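Local coordinates for cycloalternan-forming enzyme (PDB 5F7U), which belongs to glycoside hydrolase family 31 and is built around a TIM-barrel domain joined to several beta-rich domains, at residues 267-272 with 287-292. The protein carries 1 engineered substitution. Residues are numbered along the deposited sequence; the frame is centred on the assembly and turned at random.
Sequences VETYVY and AVPFFV
Segments 267-272 and 287-292 have their CA atoms nearest at Thr269 and Ala287, 5.1 Å apart, and each bends through an inverse gamma turn, centred on Thr269 and on Pro289. Thr269 divides its two branches between different tasks. Its methyl CG2, anti to the backbone N, rests 3.7 Å from Pro289 N and 3.8 Å from Pro289 CD, the two side chains crossing at about a right angle. The hydroxyl OG1, anti to the carbonyl carbon instead, is hydrogen-bonded to Ser307 OG and to a water 2.8 Å from it; the same water donates to Val288 O at 3.0 Å and so bridges the segments. A beta-branched residue with one methyl and one hydroxyl suits such a spot, where an apolar surface and a polar link lie side by side. Ala287 points its CB at the other backbone, 3.4 Å from Tyr270 N, a close fit that its small side chain allows. Beside it Val271 CG1, set next to its own backbone N, reaches to 4.3 Å from Ala287 CB. Pro289, which lacks an N-H, suits the corner where the strand changes direction, and its ring also packs on Phe309 of strand 307-311. Around the contact, Asn560 binds Thr269 O and Val271 N, while Thr589 binds Ala287 O, tying this part of the mutarotase-like domain to residues of the family 31 TIM-barrel range. Between the segments themselves, buried apolar packing and one water-mediated link therefore take the place of direct strand pairing.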
loop_
_atom_site.group_PDB
_atom_site.type_symbol
_atom_site.label_atom_id
_atom_site.label_comp_id
_atom_site.label_asym_id
_atom_site.label_seq_id
_atom_site.Cartn_x
_atom_site.Cartn_y
_atom_site.Cartn_z
ATOM N N VAL A 267 -4.769 -5.161 -17.215
ATOM C CA VAL A 267 -3.822 -4.501 -16.306
ATOM C C VAL A 267 -2.420 -4.612 -16.886
ATOM O O VAL A 267 -1.940 -5.717 -17.139
ATOM C CB VAL A 267 -3.850 -5.144 -14.904
ATOM C CG1 VAL A 267 -2.968 -4.359 -13.955
ATOM C CG2 VAL A 267 -5.276 -5.211 -14.355
ATOM N N GLU A 268 -1.763 -3.466 -17.080
ATOM C CA GLU A 268 -0.413 -3.452 -17.653
ATOM C C GLU A 268 0.608 -3.385 -16.526
ATOM O O GLU A 268 0.542 -2.472 -15.696
ATOM C CB GLU A 268 -0.210 -2.207 -18.531
ATOM C CG GLU A 268 -1.257 -2.005 -19.607
ATOM C CD GLU A 268 -1.363 -3.136 -20.620
ATOM O OE1 GLU A 268 -0.417 -3.938 -20.814
ATOM O OE2 GLU A 268 -2.424 -3.205 -21.278
ATOM N N THR A 269 1.545 -4.331 -16.520
ATOM C CA THR A 269 2.662 -4.290 -15.600
ATOM C C THR A 269 3.753 -3.451 -16.268
ATOM O O THR A 269 4.601 -3.954 -17.000
ATOM C CB THR A 269 3.181 -5.696 -15.249
ATOM O OG1 THR A 269 2.066 -6.542 -14.931
ATOM C CG2 THR A 269 4.118 -5.615 -14.020
ATOM N N TYR A 270 3.685 -2.151 -16.035
ATOM C CA TYR A 270 4.511 -1.209 -16.782
ATOM C C TYR A 270 4.630 0.049 -15.946
ATOM O O TYR A 270 3.635 0.768 -15.743
ATOM C CB TYR A 270 3.803 -0.871 -18.104
ATOM C CG TYR A 270 4.622 -0.057 -19.080
ATOM C CD1 TYR A 270 5.633 -0.665 -19.862
ATOM C CD2 TYR A 270 4.345 1.304 -19.286
ATOM C CE1 TYR A 270 6.361 0.072 -20.791
ATOM C CE2 TYR A 270 5.064 2.043 -20.211
ATOM C CZ TYR A 270 6.067 1.432 -20.954
ATOM O OH TYR A 270 6.759 2.189 -21.875
ATOM N N VAL A 271 5.836 0.342 -15.486
ATOM C CA VAL A 271 6.040 1.563 -14.699
ATOM C C VAL A 271 5.953 2.788 -15.612
ATOM O O VAL A 271 6.448 2.772 -16.750
ATOM C CB VAL A 271 7.373 1.562 -13.905
ATOM C CG1 VAL A 271 7.422 0.379 -12.920
ATOM C CG2 VAL A 271 8.603 1.596 -14.817
ATOM N N TYR A 272 5.316 3.843 -15.113
ATOM C CA TYR A 272 5.150 5.039 -15.922
ATOM C C TYR A 272 4.975 6.251 -15.033
ATOM O O TYR A 272 4.363 6.155 -13.969
ATOM C CB TYR A 272 3.962 4.876 -16.887
ATOM C CG TYR A 272 3.963 5.867 -18.016
ATOM C CD1 TYR A 272 4.688 5.630 -19.198
ATOM C CD2 TYR A 272 3.230 7.034 -17.908
ATOM C CE1 TYR A 272 4.671 6.565 -20.240
ATOM C CE2 TYR A 272 3.217 7.971 -18.917
ATOM C CZ TYR A 272 3.926 7.737 -20.071
ATOM O OH TYR A 272 3.848 8.729 -21.029
ATOM N N ALA A 287 4.445 -0.898 -10.471
ATOM C CA ALA A 287 3.681 -1.973 -11.130
ATOM C C ALA A 287 4.306 -3.291 -10.758
ATOM O O ALA A 287 5.516 -3.468 -10.907
ATOM C CB ALA A 287 3.720 -1.794 -12.643
ATOM N N VAL A 288 3.481 -4.225 -10.301
ATOM C CA VAL A 288 3.992 -5.498 -9.752
ATOM C C VAL A 288 3.157 -6.615 -10.365
ATOM O O VAL A 288 1.943 -6.546 -10.306
ATOM C CB VAL A 288 3.827 -5.531 -8.209
ATOM C CG1 VAL A 288 4.283 -6.881 -7.666
ATOM C CG2 VAL A 288 4.586 -4.364 -7.541
ATOM N N PRO A 289 3.792 -7.645 -10.956
ATOM C CA PRO A 289 3.002 -8.717 -11.592
ATOM C C PRO A 289 2.567 -9.792 -10.573
ATOM O O PRO A 289 2.909 -10.959 -10.708
ATOM C CB PRO A 289 3.988 -9.282 -12.638
ATOM C CG PRO A 289 5.335 -9.120 -11.951
ATOM C CD PRO A 289 5.245 -7.831 -11.156
ATOM N N PHE A 290 1.835 -9.354 -9.551
ATOM C CA PHE A 290 1.362 -10.199 -8.474
ATOM C C PHE A 290 -0.044 -9.742 -8.157
ATOM O O PHE A 290 -0.282 -8.551 -7.984
ATOM C CB PHE A 290 2.248 -10.010 -7.234
ATOM C CG PHE A 290 1.708 -10.645 -5.964
ATOM C CD1 PHE A 290 1.373 -12.014 -5.895
ATOM C CD2 PHE A 290 1.606 -9.871 -4.805
ATOM C CE1 PHE A 290 0.905 -12.581 -4.702
ATOM C CE2 PHE A 290 1.139 -10.438 -3.600
ATOM C CZ PHE A 290 0.796 -11.785 -3.552
ATOM N N PHE A 291 -0.967 -10.691 -8.093
ATOM C CA PHE A 291 -2.296 -10.404 -7.577
ATOM C C PHE A 291 -2.737 -11.414 -6.537
ATOM O O PHE A 291 -2.243 -12.541 -6.496
ATOM C CB PHE A 291 -3.347 -10.280 -8.705
ATOM C CG PHE A 291 -3.732 -11.587 -9.371
ATOM C CD1 PHE A 291 -4.659 -12.448 -8.771
ATOM C CD2 PHE A 291 -3.206 -11.931 -10.622
ATOM C CE1 PHE A 291 -5.022 -13.639 -9.379
ATOM C CE2 PHE A 291 -3.580 -13.117 -11.242
ATOM C CZ PHE A 291 -4.483 -13.972 -10.620
ATOM N N VAL A 292 -3.675 -10.992 -5.702
ATOM C CA VAL A 292 -4.304 -11.874 -4.718
ATOM C C VAL A 292 -5.776 -11.962 -5.050
ATOM O O VAL A 292 -6.421 -10.924 -5.270
ATOM C CB VAL A 292 -4.116 -11.321 -3.290
ATOM C CG1 VAL A 292 -4.948 -12.125 -2.277
ATOM C CG2 VAL A 292 -2.640 -11.331 -2.905
HETATM O O HOH W 1 0.667 -5.508 -12.757
#